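Local structure of ferrichrome ABC transporter substrate-binding protein (Staphylococcus pseudintermedius, 5FLY) at residues H151-D163 with Y214-A228. The protein probably binds ferrichrome-type iron(III) siderophores outside the cell membrane and delivers them to an ABC transporter for import. Sequence-based numbering, arbitrary orientation.
Sequences HLGDDTSVTIFED and YAGDVIITAKAKDAA
The ring of Phe161 is met obliquely at CD2 by Ile219 CG2, 3.6 Å away, and Tyr214 CB lies obliquely near CZ. One face of the ring takes Thr159 CG2, which sits above the plane and is displaced toward the rim. The carboxylate of Asp217 accepts a bond from the backbone N of Ser157, which reaches OD2 on its anti side, 29° out of the carboxylate plane. In return, Asp217 N donates to Ser157 OG (2.9 Å). That hydroxyl stands between its own backbone N and carbonyl carbon (chi1 70°), a rotation that turns it toward the backbone of Gly216 and Asp217. Two residues on, Thr159 OG1 donates to Tyr214 O over 2.6 Å, in the carbonyl plane, tying the strand to the loop ahead of 218-223.

From Val218 N bonding Ser157 O to Asp163 N bonding Ala222 O, the strands form a parallel ladder; its straightest link, Ile220 N to Thr159 O, is 179° at the hydrogen. On the face opposite Phe161, Val158 CG2 packs against Ile220 CD1 at 3.8 Å. Beyond the ladder, the Lys223 side chain bends back so that NZ bonds Ala224 O and Ala227 O, at the first and last residues of a type I turn. A water joins Asp163 O and OD2 to Ala224 N.

Glu162, on the Val158 face, has its carboxylate held by Arg177, Tyr171 and Trp258 and touches the bound polyether, so the strand end reaches the ligand pocket. Strands 158-164 and 218-223 are adjacent inner strands of the mixed sheet of one lobe of this class III binding protein, flanked by 167-171 and 249-253. Helices 179-185 and 262-278 pack on the face bearing Ile160 and Ile220, and helix 127-152 leads into strand 158-164 through the Gly153-Thr156 turn.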
loop_
_atom_site.group_PDB
_atom_site.type_symbol
_atom_site.label_atom_id
_atom_site.label_comp_id
_atom_site.label_asym_id
_atom_site.label_seq_id
_atom_site.Cartn_x
_atom_site.Cartn_y
_atom_site.Cartn_z
ATOM N N HIS A 151 22.550 6.249 -11.324
ATOM C CA HIS A 151 22.877 4.954 -11.911
ATOM C C HIS A 151 22.113 4.709 -13.208
ATOM O O HIS A 151 22.684 4.255 -14.208
ATOM C CB HIS A 151 22.580 3.832 -10.915
ATOM C CG HIS A 151 22.870 2.469 -11.454
ATOM N ND1 HIS A 151 24.130 2.089 -11.870
ATOM C CD2 HIS A 151 22.063 1.402 -11.667
ATOM C CE1 HIS A 151 24.083 0.844 -12.314
ATOM N NE2 HIS A 151 22.842 0.405 -12.198
ATOM N N LEU A 152 20.822 5.024 -13.202
ATOM C CA LEU A 152 19.954 4.674 -14.325
ATOM C C LEU A 152 19.631 5.831 -15.280
ATOM O O LEU A 152 19.294 5.597 -16.454
ATOM C CB LEU A 152 18.644 4.084 -13.784
ATOM C CG LEU A 152 18.744 2.765 -13.013
ATOM C CD1 LEU A 152 17.367 2.376 -12.467
ATOM C CD2 LEU A 152 19.313 1.634 -13.883
ATOM N N GLY A 153 19.726 7.063 -14.787
ATOM C CA GLY A 153 19.342 8.239 -15.555
ATOM C C GLY A 153 18.246 9.041 -14.867
ATOM O O GLY A 153 17.324 8.472 -14.279
ATOM N N ASP A 154 18.341 10.365 -14.942
ATOM C CA ASP A 154 17.400 11.243 -14.248
ATOM C C ASP A 154 15.948 11.117 -14.707
ATOM O O ASP A 154 15.037 11.374 -13.921
ATOM C CB ASP A 154 17.828 12.703 -14.399
ATOM C CG ASP A 154 19.154 12.992 -13.737
ATOM O OD1 ASP A 154 19.479 12.332 -12.722
ATOM O OD2 ASP A 154 19.874 13.882 -14.232
ATOM N N ASP A 155 15.737 10.735 -15.966
ATOM C CA ASP A 155 14.392 10.707 -16.547
ATOM C C ASP A 155 13.807 9.299 -16.587
ATOM O O ASP A 155 12.775 9.059 -17.219
ATOM C CB ASP A 155 14.417 11.305 -17.954
ATOM C CG ASP A 155 14.888 12.758 -17.960
ATOM O OD1 ASP A 155 14.801 13.426 -16.903
ATOM O OD2 ASP A 155 15.339 13.235 -19.024
ATOM N N THR A 156 14.455 8.380 -15.881
ATOM C CA THR A 156 14.055 6.967 -15.892
ATOM C C THR A 156 12.588 6.811 -15.502
ATOM O O THR A 156 12.166 7.336 -14.474
ATOM C CB THR A 156 14.938 6.129 -14.928
ATOM O OG1 THR A 156 16.312 6.206 -15.338
ATOM C CG2 THR A 156 14.524 4.664 -14.933
ATOM N N SER A 157 11.825 6.107 -16.341
ATOM C CA SER A 157 10.440 5.778 -16.043
ATOM C C SER A 157 10.305 4.320 -15.618
ATOM O O SER A 157 11.162 3.485 -15.903
ATOM C CB SER A 157 9.530 6.030 -17.244
ATOM O OG SER A 157 9.763 5.085 -18.281
ATOM N N VAL A 158 9.216 4.018 -14.929
ATOM C CA VAL A 158 8.989 2.653 -14.438
ATOM C C VAL A 158 7.505 2.314 -14.545
ATOM O O VAL A 158 6.627 3.180 -14.446
ATOM C CB VAL A 158 9.504 2.477 -12.982
ATOM C CG1 VAL A 158 8.838 3.436 -12.048
ATOM C CG2 VAL A 158 9.330 1.026 -12.504
ATOM N N THR A 159 7.266 1.036 -14.814
ATOM C CA THR A 159 5.946 0.437 -14.893
ATOM C C THR A 159 5.861 -0.701 -13.898
ATOM O O THR A 159 6.796 -1.508 -13.818
ATOM C CB THR A 159 5.680 -0.109 -16.308
ATOM O OG1 THR A 159 5.687 0.981 -17.240
ATOM C CG2 THR A 159 4.345 -0.884 -16.369
ATOM N N ILE A 160 4.772 -0.756 -13.128
ATOM C CA ILE A 160 4.517 -1.880 -12.232
ATOM C C ILE A 160 3.361 -2.691 -12.771
ATOM O O ILE A 160 2.235 -2.189 -12.867
ATOM C CB ILE A 160 4.176 -1.442 -10.779
ATOM C CG1 ILE A 160 5.199 -0.447 -10.233
ATOM C CG2 ILE A 160 4.096 -2.662 -9.875
ATOM C CD1 ILE A 160 4.693 0.331 -9.053
ATOM N N PHE A 161 3.650 -3.929 -13.144
ATOM C CA PHE A 161 2.614 -4.913 -13.415
ATOM C C PHE A 161 2.455 -5.859 -12.221
ATOM O O PHE A 161 3.424 -6.143 -11.502
ATOM C CB PHE A 161 2.933 -5.721 -14.661
ATOM C CG PHE A 161 2.909 -4.921 -15.951
ATOM C CD1 PHE A 161 1.769 -4.232 -16.369
ATOM C CD2 PHE A 161 4.033 -4.894 -16.765
ATOM C CE1 PHE A 161 1.774 -3.521 -17.576
ATOM C CE2 PHE A 161 4.043 -4.187 -17.958
ATOM C CZ PHE A 161 2.912 -3.503 -18.368
ATOM N N GLU A 162 1.231 -6.325 -11.985
ATOM C CA GLU A 162 1.036 -7.447 -11.067
ATOM C C GLU A 162 0.323 -8.587 -11.767
ATOM O O GLU A 162 -0.702 -8.387 -12.422
ATOM C CB GLU A 162 0.241 -7.043 -9.821
ATOM C CG GLU A 162 -0.088 -8.240 -8.920
ATOM C CD GLU A 162 -0.670 -7.859 -7.575
ATOM O OE1 GLU A 162 -1.004 -6.665 -7.366
ATOM O OE2 GLU A 162 -0.792 -8.766 -6.725
ATOM N N ASP A 163 0.894 -9.775 -11.600
ATOM C CA ASP A 163 0.333 -11.047 -12.049
ATOM C C ASP A 163 -0.500 -11.619 -10.896
ATOM O O ASP A 163 0.039 -12.003 -9.857
ATOM C CB ASP A 163 1.490 -11.975 -12.482
ATOM C CG ASP A 163 1.094 -13.448 -12.597
ATOM O OD1 ASP A 163 0.046 -13.752 -13.200
ATOM O OD2 ASP A 163 1.876 -14.311 -12.113
ATOM N N TYR A 214 1.994 0.217 -22.146
ATOM C CA TYR A 214 2.194 0.833 -20.824
ATOM C C TYR A 214 3.611 0.667 -20.284
ATOM O O TYR A 214 3.886 1.023 -19.137
ATOM C CB TYR A 214 1.175 0.256 -19.825
ATOM C CG TYR A 214 -0.236 0.468 -20.308
ATOM C CD1 TYR A 214 -0.748 1.750 -20.438
ATOM C CD2 TYR A 214 -1.035 -0.599 -20.696
ATOM C CE1 TYR A 214 -2.025 1.972 -20.916
ATOM C CE2 TYR A 214 -2.320 -0.393 -21.176
ATOM C CZ TYR A 214 -2.813 0.903 -21.282
ATOM O OH TYR A 214 -4.082 1.144 -21.762
ATOM N N ALA A 215 4.519 0.161 -21.115
ATOM C CA ALA A 215 5.868 -0.170 -20.661
ATOM C C ALA A 215 6.801 1.042 -20.640
ATOM O O ALA A 215 6.862 1.802 -21.607
ATOM C CB ALA A 215 6.457 -1.262 -21.544
ATOM N N GLY A 216 7.532 1.200 -19.539
ATOM C CA GLY A 216 8.513 2.263 -19.377
ATOM C C GLY A 216 9.942 1.757 -19.467
ATOM O O GLY A 216 10.188 0.667 -19.988
ATOM N N ASP A 217 10.882 2.551 -18.955
ATOM C CA ASP A 217 12.307 2.231 -19.041
ATOM C C ASP A 217 12.673 1.020 -18.191
ATOM O O ASP A 217 13.607 0.269 -18.516
ATOM C CB ASP A 217 13.141 3.437 -18.609
ATOM C CG ASP A 217 12.941 4.630 -19.518
ATOM O OD1 ASP A 217 12.787 4.421 -20.740
ATOM O OD2 ASP A 217 12.913 5.766 -19.005
ATOM N N VAL A 218 11.926 0.851 -17.104
ATOM C CA VAL A 218 12.111 -0.232 -16.145
ATOM C C VAL A 218 10.743 -0.874 -15.945
ATOM O O VAL A 218 9.740 -0.165 -15.814
ATOM C CB VAL A 218 12.665 0.266 -14.795
ATOM C CG1 VAL A 218 12.722 -0.869 -13.781
ATOM C CG2 VAL A 218 14.041 0.912 -14.971
ATOM N N ILE A 219 10.698 -2.207 -15.941
ATOM C CA ILE A 219 9.445 -2.918 -15.717
ATOM C C ILE A 219 9.563 -3.880 -14.553
ATOM O O ILE A 219 10.379 -4.791 -14.555
ATOM C CB ILE A 219 8.989 -3.703 -16.952
ATOM C CG1 ILE A 219 8.908 -2.786 -18.172
ATOM C CG2 ILE A 219 7.625 -4.392 -16.662
ATOM C CD1 ILE A 219 8.667 -3.538 -19.459
ATOM N N ILE A 220 8.703 -3.667 -13.574
ATOM C CA ILE A 220 8.693 -4.464 -12.372
ATOM C C ILE A 220 7.409 -5.258 -12.353
ATOM O O ILE A 220 6.332 -4.689 -12.508
ATOM C CB ILE A 220 8.814 -3.599 -11.124
ATOM C CG1 ILE A 220 10.146 -2.831 -11.151
ATOM C CG2 ILE A 220 8.675 -4.465 -9.866
ATOM C CD1 ILE A 220 10.237 -1.733 -10.107
ATOM N N THR A 221 7.546 -6.577 -12.188
ATOM C CA THR A 221 6.405 -7.484 -12.088
ATOM C C THR A 221 6.262 -8.032 -10.669
ATOM O O THR A 221 7.135 -8.734 -10.160
ATOM C CB THR A 221 6.527 -8.647 -13.078
ATOM O OG1 THR A 221 6.535 -8.114 -14.403
ATOM C CG2 THR A 221 5.353 -9.641 -12.929
ATOM N N ALA A 222 5.146 -7.689 -10.043
ATOM C CA ALA A 222 4.793 -8.223 -8.738
ATOM C C ALA A 222 4.045 -9.527 -8.932
ATOM O O ALA A 222 3.038 -9.555 -9.636
ATOM C CB ALA A 222 3.956 -7.240 -7.965
ATOM N N LYS A 223 4.557 -10.596 -8.337
ATOM C CA LYS A 223 3.933 -11.909 -8.465
ATOM C C LYS A 223 4.186 -12.749 -7.231
ATOM O O LYS A 223 5.077 -12.458 -6.424
ATOM C CB LYS A 223 4.451 -12.644 -9.699
ATOM C CG LYS A 223 5.954 -12.930 -9.667
ATOM C CD LYS A 223 6.412 -13.716 -10.898
ATOM C CE LYS A 223 5.932 -15.164 -10.853
ATOM N NZ LYS A 223 6.644 -15.965 -9.828
ATOM N N ALA A 224 3.382 -13.791 -7.079
ATOM C CA ALA A 224 3.597 -14.727 -5.985
ATOM C C ALA A 224 4.877 -15.511 -6.196
ATOM O O ALA A 224 5.210 -15.910 -7.302
ATOM C CB ALA A 224 2.424 -15.671 -5.852
ATOM N N LYS A 225 5.587 -15.752 -5.104
ATOM C CA LYS A 225 6.843 -16.481 -5.163
ATOM C C LYS A 225 6.643 -17.885 -5.734
ATOM O O LYS A 225 7.497 -18.384 -6.464
ATOM C CB LYS A 225 7.458 -16.549 -3.763
ATOM C CG LYS A 225 8.965 -16.404 -3.720
ATOM C CD LYS A 225 9.413 -16.087 -2.293
ATOM C CE LYS A 225 10.924 -15.978 -2.162
ATOM N NZ LYS A 225 11.300 -15.512 -0.792
ATOM N N ASP A 226 5.500 -18.503 -5.437
ATOM C CA ASP A 226 5.246 -19.889 -5.850
ATOM C C ASP A 226 4.549 -20.013 -7.212
ATOM O O ASP A 226 4.258 -21.123 -7.668
ATOM C CB ASP A 226 4.421 -20.619 -4.778
ATOM C CG ASP A 226 2.986 -20.098 -4.659
ATOM O OD1 ASP A 226 2.701 -18.974 -5.129
ATOM O OD2 ASP A 226 2.138 -20.820 -4.081
ATOM N N ALA A 227 4.298 -18.882 -7.866
ATOM C CA ALA A 227 3.711 -18.886 -9.200
ATOM C C ALA A 227 4.781 -19.121 -10.267
ATOM O O ALA A 227 5.910 -18.640 -10.145
ATOM C CB ALA A 227 2.990 -17.575 -9.450
ATOM N N ALA A 228 4.419 -19.839 -11.328
ATOM C CA ALA A 228 5.298 -19.990 -12.484
ATOM C C ALA A 228 5.417 -18.657 -13.196
ATOM O O ALA A 228 4.637 -17.742 -12.933
ATOM C CB ALA A 228 4.772 -21.046 -13.441
HETATM O O HOH W 1 1.366 -14.404 -9.045
HETATM O O HOH W 2 2.062 -16.956 -12.985
#